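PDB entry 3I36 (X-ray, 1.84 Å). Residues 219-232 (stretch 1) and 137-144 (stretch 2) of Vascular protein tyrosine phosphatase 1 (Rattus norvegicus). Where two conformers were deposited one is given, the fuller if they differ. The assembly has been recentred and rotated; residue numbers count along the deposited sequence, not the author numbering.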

ATOM      1  N   LEU A 219      -3.929   8.329  14.187  1.00 18.33           N
ATOM      2  CA  LEU A 219      -3.293   7.039  14.395  1.00 19.53           C
ATOM      3  C   LEU A 219      -2.655   6.544  13.109  1.00 22.08           C
ATOM      4  O   LEU A 219      -1.510   6.085  13.112  1.00 20.10           O
ATOM      5  CB  LEU A 219      -4.282   6.009  14.928  1.00 19.51           C
ATOM      6  CG  LEU A 219      -4.650   6.293  16.388  1.00 30.50           C
ATOM      7  CD1 LEU A 219      -5.826   5.443  16.830  1.00 34.08           C
ATOM      8  CD2 LEU A 219      -3.433   6.047  17.266  1.00 27.70           C
ATOM      9  N   LEU A 220      -3.387   6.632  12.003  1.00 18.58           N
ATOM     10  CA  LEU A 220      -2.821   6.189  10.748  1.00 19.07           C
ATOM     11  C   LEU A 220      -1.641   7.074  10.371  1.00 14.64           C
ATOM     12  O   LEU A 220      -0.643   6.598   9.826  1.00 13.63           O
ATOM     13  CB  LEU A 220      -3.870   6.193   9.647  1.00 21.79           C
ATOM     14  CG  LEU A 220      -3.438   5.567   8.324  1.00 17.40           C
ATOM     15  CD1 LEU A 220      -3.086   4.096   8.513  1.00 14.46           C
ATOM     16  CD2 LEU A 220      -4.551   5.714   7.324  1.00 17.35           C
ATOM     17  N   ILE A 221      -1.755   8.368  10.655  1.00 15.63           N
ATOM     18  CA  ILE A 221      -0.667   9.289  10.349  1.00 17.28           C
ATOM     19  C   ILE A 221       0.557   8.990  11.216  1.00 15.42           C
ATOM     20  O   ILE A 221       1.679   8.967  10.721  1.00 16.13           O
ATOM     21  CB  ILE A 221      -1.104  10.751  10.500  1.00 17.45           C
ATOM     22  CG1 ILE A 221      -2.058  11.132   9.365  1.00 19.49           C
ATOM     23  CG2 ILE A 221       0.113  11.672  10.530  1.00 19.05           C
ATOM     24  CD1 ILE A 221      -2.901  12.374   9.649  1.00 18.62           C
ATOM     25  N   ASN A 222       0.343   8.749  12.509  1.00 13.37           N
ATOM     26  CA  ASN A 222       1.431   8.360  13.394  0.50 19.30           C
ATOM     27  C   ASN A 222       2.060   7.041  12.962  1.00 16.77           C
ATOM     28  O   ASN A 222       3.270   6.857  13.051  1.00 14.38           O
ATOM     29  CB  ASN A 222       0.933   8.269  14.836  0.50 22.72           C
ATOM     30  CG  ASN A 222       0.521   9.615  15.391  0.50 19.25           C
ATOM     31  OD1 ASN A 222       0.968  10.662  14.917  0.50 17.30           O
ATOM     32  ND2 ASN A 222      -0.336   9.596  16.409  0.50 20.49           N
ATOM     33  N   PHE A 223       1.220   6.123  12.499  1.00 16.14           N
ATOM     34  CA  PHE A 223       1.678   4.838  11.995  1.00 12.65           C
ATOM     35  C   PHE A 223       2.547   5.079  10.765  1.00 13.40           C
ATOM     36  O   PHE A 223       3.633   4.509  10.646  1.00 14.19           O
ATOM     37  CB  PHE A 223       0.456   3.996  11.654  1.00 13.49           C
ATOM     38  CG  PHE A 223       0.753   2.711  10.971  1.00 16.52           C
ATOM     39  CD1 PHE A 223       1.114   1.593  11.700  1.00 16.89           C
ATOM     40  CD2 PHE A 223       0.596   2.591   9.601  1.00 16.37           C
ATOM     41  CE1 PHE A 223       1.330   0.386  11.067  1.00 14.97           C
ATOM     42  CE2 PHE A 223       0.824   1.383   8.965  1.00 12.87           C
ATOM     43  CZ  PHE A 223       1.190   0.277   9.707  1.00 12.14           C
ATOM     44  N   ARG A 224       2.079   5.928   9.853  1.00 11.85           N
ATOM     45  CA  ARG A 224       2.911   6.311   8.713  1.00 11.42           C
ATOM     46  C   ARG A 224       4.251   6.875   9.171  1.00  9.84           C
ATOM     47  O   ARG A 224       5.304   6.535   8.617  1.00 13.23           O
ATOM     48  CB  ARG A 224       2.234   7.329   7.777  1.00 14.05           C
ATOM     49  CG  ARG A 224       2.972   7.329   6.430  1.00 24.99           C
ATOM     50  CD  ARG A 224       3.445   8.670   5.832  1.00 34.72           C
ATOM     51  NE  ARG A 224       4.169   9.538   6.731  1.00 23.57           N
ATOM     52  CZ  ARG A 224       5.083  10.449   6.378  1.00 23.01           C
ATOM     53  NH1 ARG A 224       5.491  10.614   5.128  1.00 23.57           N
ATOM     54  NH2 ARG A 224       5.619  11.204   7.318  1.00 15.14           N
ATOM     55  N   TYR A 225       4.226   7.769  10.153  1.00 14.08           N
ATOM     56  CA  TYR A 225       5.477   8.308  10.671  0.50 16.30           C
ATOM     57  C   TYR A 225       6.396   7.201  11.177  1.00 17.40           C
ATOM     58  O   TYR A 225       7.602   7.261  10.976  1.00 15.43           O
ATOM     59  CB  TYR A 225       5.243   9.373  11.749  0.50 16.69           C
ATOM     60  CG  TYR A 225       4.869  10.719  11.169  0.50 18.29           C
ATOM     61  CD1 TYR A 225       5.793  11.468  10.447  0.50 13.24           C
ATOM     62  CD2 TYR A 225       3.591  11.234  11.329  0.50 26.43           C
ATOM     63  CE1 TYR A 225       5.453  12.691   9.908  0.50 22.28           C
ATOM     64  CE2 TYR A 225       3.246  12.464  10.800  0.50 27.31           C
ATOM     65  CZ  TYR A 225       4.176  13.182  10.090  0.50 22.49           C
ATOM     66  OH  TYR A 225       3.826  14.394   9.559  0.50 32.11           O
ATOM     67  N   LEU A 226       5.831   6.184  11.818  1.00 15.27           N
ATOM     68  CA  LEU A 226       6.653   5.069  12.294  1.00 14.47           C
ATOM     69  C   LEU A 226       7.327   4.359  11.126  1.00 17.30           C
ATOM     70  O   LEU A 226       8.526   4.065  11.159  1.00 12.37           O
ATOM     71  CB  LEU A 226       5.807   4.077  13.091  1.00 16.63           C
ATOM     72  CG  LEU A 226       5.312   4.559  14.455  1.00 25.26           C
ATOM     73  CD1 LEU A 226       4.593   3.440  15.186  1.00 27.51           C
ATOM     74  CD2 LEU A 226       6.476   5.101  15.294  1.00 31.06           C
ATOM     75  N   VAL A 227       6.546   4.092  10.086  1.00 14.12           N
ATOM     76  CA  VAL A 227       7.082   3.452   8.898  1.00 15.17           C
ATOM     77  C   VAL A 227       8.215   4.295   8.349  1.00 15.20           C
ATOM     78  O   VAL A 227       9.294   3.792   8.031  1.00 16.73           O
ATOM     79  CB  VAL A 227       5.999   3.284   7.818  1.00 12.47           C
ATOM     80  CG1 VAL A 227       6.586   2.704   6.532  1.00 15.79           C
ATOM     81  CG2 VAL A 227       4.874   2.414   8.337  1.00 15.12           C
ATOM     82  N   ARG A 228       7.963   5.588   8.230  1.00 13.11           N
ATOM     83  CA  ARG A 228       8.949   6.502   7.673  1.00 13.01           C
ATOM     84  C   ARG A 228      10.205   6.579   8.535  1.00 13.79           C
ATOM     85  O   ARG A 228      11.331   6.658   8.026  1.00 17.48           O
ATOM     86  CB  ARG A 228       8.316   7.881   7.480  1.00 14.76           C
ATOM     87  CG  ARG A 228       7.537   7.973   6.164  1.00 15.38           C
ATOM     88  CD  ARG A 228       8.500   7.657   5.053  1.00 19.30           C
ATOM     89  NE  ARG A 228       7.871   7.446   3.757  1.00 14.25           N
ATOM     90  CZ  ARG A 228       8.511   6.916   2.723  1.00 17.56           C
ATOM     91  NH1 ARG A 228       9.777   6.552   2.866  1.00 17.96           N
ATOM     92  NH2 ARG A 228       7.896   6.740   1.559  1.00 16.04           N
ATOM     93  N   ASP A 229      10.012   6.554   9.845  1.00 15.11           N
ATOM     94  CA  ASP A 229      11.144   6.583  10.751  1.00 18.84           C
ATOM     95  C   ASP A 229      12.068   5.412  10.449  1.00 19.96           C
ATOM     96  O   ASP A 229      13.293   5.558  10.350  1.00 14.37           O
ATOM     97  CB  ASP A 229      10.663   6.515  12.192  1.00 17.30           C
ATOM     98  CG  ASP A 229      11.787   6.745  13.177  1.00 30.72           C
ATOM     99  OD1 ASP A 229      12.278   7.889  13.255  1.00 34.59           O
ATOM    100  OD2 ASP A 229      12.180   5.778  13.854  1.00 31.67           O
ATOM    101  N   TYR A 230      11.470   4.240  10.295  1.00 15.49           N
ATOM    102  CA  TYR A 230      12.230   3.052   9.952  1.00 13.80           C
ATOM    103  C   TYR A 230      12.858   3.161   8.566  1.00 16.55           C
ATOM    104  O   TYR A 230      14.020   2.815   8.384  1.00 15.33           O
ATOM    105  CB  TYR A 230      11.336   1.819  10.026  1.00 12.93           C
ATOM    106  CG  TYR A 230      11.995   0.542   9.578  1.00 17.59           C
ATOM    107  CD1 TYR A 230      12.887  -0.131  10.404  1.00 18.87           C
ATOM    108  CD2 TYR A 230      11.685  -0.022   8.344  1.00 23.14           C
ATOM    109  CE1 TYR A 230      13.477  -1.318   9.997  1.00 20.79           C
ATOM    110  CE2 TYR A 230      12.264  -1.206   7.932  1.00 19.45           C
ATOM    111  CZ  TYR A 230      13.157  -1.848   8.758  1.00 23.29           C
ATOM    112  OH  TYR A 230      13.730  -3.028   8.333  1.00 23.46           O
ATOM    113  N   MET A 231      12.086   3.635   7.591  1.00 14.54           N
ATOM    114  CA  MET A 231      12.581   3.747   6.219  1.00 11.75           C
ATOM    115  C   MET A 231      13.837   4.595   6.116  1.00 16.48           C
ATOM    116  O   MET A 231      14.595   4.462   5.164  1.00 11.95           O
ATOM    117  CB  MET A 231      11.492   4.293   5.297  1.00 13.25           C
ATOM    118  CG  MET A 231      10.383   3.292   5.057  1.00 14.76           C
ATOM    119  SD  MET A 231      11.029   1.715   4.462  1.00 19.27           S
ATOM    120  CE  MET A 231      11.730   2.185   2.889  1.00 17.08           C
ATOM    121  N   LYS A 232      14.048   5.483   7.080  1.00 13.90           N
ATOM    122  CA  LYS A 232      15.245   6.324   7.058  1.00 20.13           C
ATOM    123  C   LYS A 232      16.504   5.477   7.226  1.00 17.34           C
ATOM    124  O   LYS A 232      17.610   5.902   6.891  1.00 17.70           O
ATOM    125  CB  LYS A 232      15.166   7.379   8.154  1.00 20.87           C
ATOM    126  CG  LYS A 232      14.145   8.475   7.883  1.00 16.43           C
ATOM    127  CD  LYS A 232      14.110   9.430   9.064  1.00 20.24           C
ATOM    128  CE  LYS A 232      13.118  10.560   8.849  1.00 27.11           C
ATOM    129  NZ  LYS A 232      13.036  11.372  10.095  1.00 27.43           N
TER
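Stretch 2 137-144: VYAIVMLT

The one polar approach in an otherwise apolar contact lies at the end where the last turn of the helix meets the start of stretch 2: the phenol oxygen Tyr230 OH comes within 3.2 Å of the backbone oxygen Tyr138 O; whether its proton is given to this oxygen is left open by the geometry. Stretch 2 runs along the helix of stretch 1 close to antiparallel, at 170° between the N-to-C directions, with the axes 9.9 Å apart at their closest. Its residues 139-142 form a β-strand, with phi from -131° to -113° and psi from 118° to 134°; Val137 and Tyr138 precede it, and Leu143 and Thr144 follow. Because side chains alternate along a strand, Ala139 and Val141 point toward the helix, while Ile140 and Met142 point away. The helix answers with Phe223, Val227 and Tyr230, whose spacing of four and three residues brings all three toward the strand, each with chi1 in t.

The antiparallel direction sets the order of partners. At the Tyr230 end, the small side chain of Ala139 meets two residues: Ala139 CB lies 3.5 Å from Met231 SD and 4.0 Å from Tyr230 CE2, at the edge of the tyrosine ring and near its plane. The backbones are near here, Met231 CA and Ala139 CA being 7.3 Å apart. Met231 starts out sideways, but its chain, m at all three chi angles, brings its end nearer the strand. In the middle, Val141 uses both methyls: Val141 CG2 packs 3.8 Å from Val227 CG2, and Val141 CG1 reaches the edge of the Phe223 ring, 3.5 Å from Phe223 CE2. Leu143 closes the row, its CD2 lying 3.9 Å from Phe223 CE2 and 4.3 Å from Leu220 CD1. The contact buries 340 Å² of surface, both sides summed.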

ATOM      1  N   VAL A 137      12.642  -5.435  -0.577  1.00 13.29           N
ATOM      2  CA  VAL A 137      11.701  -4.904   0.394  1.00  9.57           C
ATOM      3  C   VAL A 137      12.232  -5.092   1.805  1.00 13.01           C
ATOM      4  O   VAL A 137      12.556  -6.200   2.195  1.00 12.28           O
ATOM      5  CB  VAL A 137      10.335  -5.600   0.243  1.00  8.15           C
ATOM      6  CG1 VAL A 137       9.387  -5.174   1.345  1.00  9.84           C
ATOM      7  CG2 VAL A 137       9.747  -5.235  -1.113  1.00  8.69           C
ATOM      8  N   TYR A 138      12.327  -3.997   2.555  1.00  7.84           N
ATOM      9  CA  TYR A 138      12.758  -4.042   3.948  1.00 11.58           C
ATOM     10  C   TYR A 138      11.578  -3.716   4.858  1.00  9.54           C
ATOM     11  O   TYR A 138      11.611  -3.964   6.054  1.00 12.01           O
ATOM     12  CB  TYR A 138      13.839  -3.009   4.200  1.00 12.69           C
ATOM     13  CG  TYR A 138      15.227  -3.464   3.833  1.00 13.94           C
ATOM     14  CD1 TYR A 138      15.569  -3.712   2.519  1.00 13.45           C
ATOM     15  CD2 TYR A 138      16.191  -3.627   4.803  1.00 13.98           C
ATOM     16  CE1 TYR A 138      16.862  -4.122   2.182  1.00 17.54           C
ATOM     17  CE2 TYR A 138      17.470  -4.033   4.486  1.00 15.61           C
ATOM     18  CZ  TYR A 138      17.803  -4.274   3.179  1.00 16.49           C
ATOM     19  OH  TYR A 138      19.084  -4.673   2.877  1.00 19.24           O
ATOM     20  N   ALA A 139      10.539  -3.125   4.278  1.00 14.09           N
ATOM     21  CA  ALA A 139       9.378  -2.729   5.062  1.00 15.81           C
ATOM     22  C   ALA A 139       8.099  -3.208   4.404  1.00 11.69           C
ATOM     23  O   ALA A 139       7.886  -3.010   3.212  1.00 14.11           O
ATOM     24  CB  ALA A 139       9.335  -1.209   5.246  1.00 14.69           C
ATOM     25  N   ILE A 140       7.242  -3.823   5.200  1.00 11.66           N
ATOM     26  CA  ILE A 140       5.929  -4.192   4.713  1.00  8.75           C
ATOM     27  C   ILE A 140       4.951  -3.422   5.550  1.00 14.25           C
ATOM     28  O   ILE A 140       5.072  -3.377   6.768  1.00 12.21           O
ATOM     29  CB  ILE A 140       5.647  -5.689   4.897  1.00 10.90           C
ATOM     30  CG1 ILE A 140       6.470  -6.504   3.888  1.00 12.59           C
ATOM     31  CG2 ILE A 140       4.152  -5.975   4.734  1.00 12.00           C
ATOM     32  CD1 ILE A 140       6.342  -8.020   4.101  1.00 12.03           C
ATOM     33  N   VAL A 141       3.977  -2.814   4.890  1.00  9.49           N
ATOM     34  CA  VAL A 141       2.903  -2.163   5.601  1.00  7.99           C
ATOM     35  C   VAL A 141       1.664  -2.960   5.309  1.00  7.57           C
ATOM     36  O   VAL A 141       1.249  -3.079   4.158  1.00 10.63           O
ATOM     37  CB  VAL A 141       2.713  -0.727   5.125  1.00 10.65           C
ATOM     38  CG1 VAL A 141       1.499  -0.097   5.817  1.00 11.88           C
ATOM     39  CG2 VAL A 141       3.964   0.075   5.419  1.00 13.54           C
ATOM     40  N   MET A 142       1.078  -3.512   6.358  1.00 11.26           N
ATOM     41  CA  MET A 142      -0.077  -4.362   6.216  1.00 12.45           C
ATOM     42  C   MET A 142      -1.256  -3.661   6.845  1.00 13.34           C
ATOM     43  O   MET A 142      -1.222  -3.308   8.028  1.00 14.04           O
ATOM     44  CB  MET A 142       0.164  -5.682   6.921  1.00 13.81           C
ATOM     45  CG  MET A 142      -1.062  -6.544   6.963  1.00  9.95           C
ATOM     46  SD  MET A 142      -0.649  -8.212   7.485  1.00 13.45           S
ATOM     47  CE  MET A 142      -2.284  -8.953   7.410  1.00 14.44           C
ATOM     48  N   LEU A 143      -2.303  -3.459   6.060  1.00 11.18           N
ATOM     49  CA  LEU A 143      -3.378  -2.583   6.505  1.00 11.09           C
ATOM     50  C   LEU A 143      -4.678  -3.323   6.650  1.00 16.28           C
ATOM     51  O   LEU A 143      -5.754  -2.777   6.422  1.00 18.55           O
ATOM     52  CB  LEU A 143      -3.543  -1.421   5.533  1.00  8.43           C
ATOM     53  CG  LEU A 143      -2.286  -0.563   5.395  1.00 14.92           C
ATOM     54  CD1 LEU A 143      -2.337   0.234   4.110  1.00 12.23           C
ATOM     55  CD2 LEU A 143      -2.142   0.353   6.603  1.00 15.39           C
ATOM     56  N   THR A 144      -4.572  -4.580   7.039  1.00 16.89           N
ATOM     57  CA  THR A 144      -5.744  -5.396   7.216  1.00 18.74           C
ATOM     58  C   THR A 144      -5.460  -6.412   8.295  1.00 19.21           C
ATOM     59  O   THR A 144      -4.306  -6.755   8.549  1.00 14.66           O
ATOM     60  CB  THR A 144      -6.105  -6.139   5.910  1.00 15.30           C
ATOM     61  OG1 THR A 144      -7.325  -6.851   6.098  1.00 19.00           O
ATOM     62  CG2 THR A 144      -5.012  -7.112   5.528  1.00 14.79           C
TER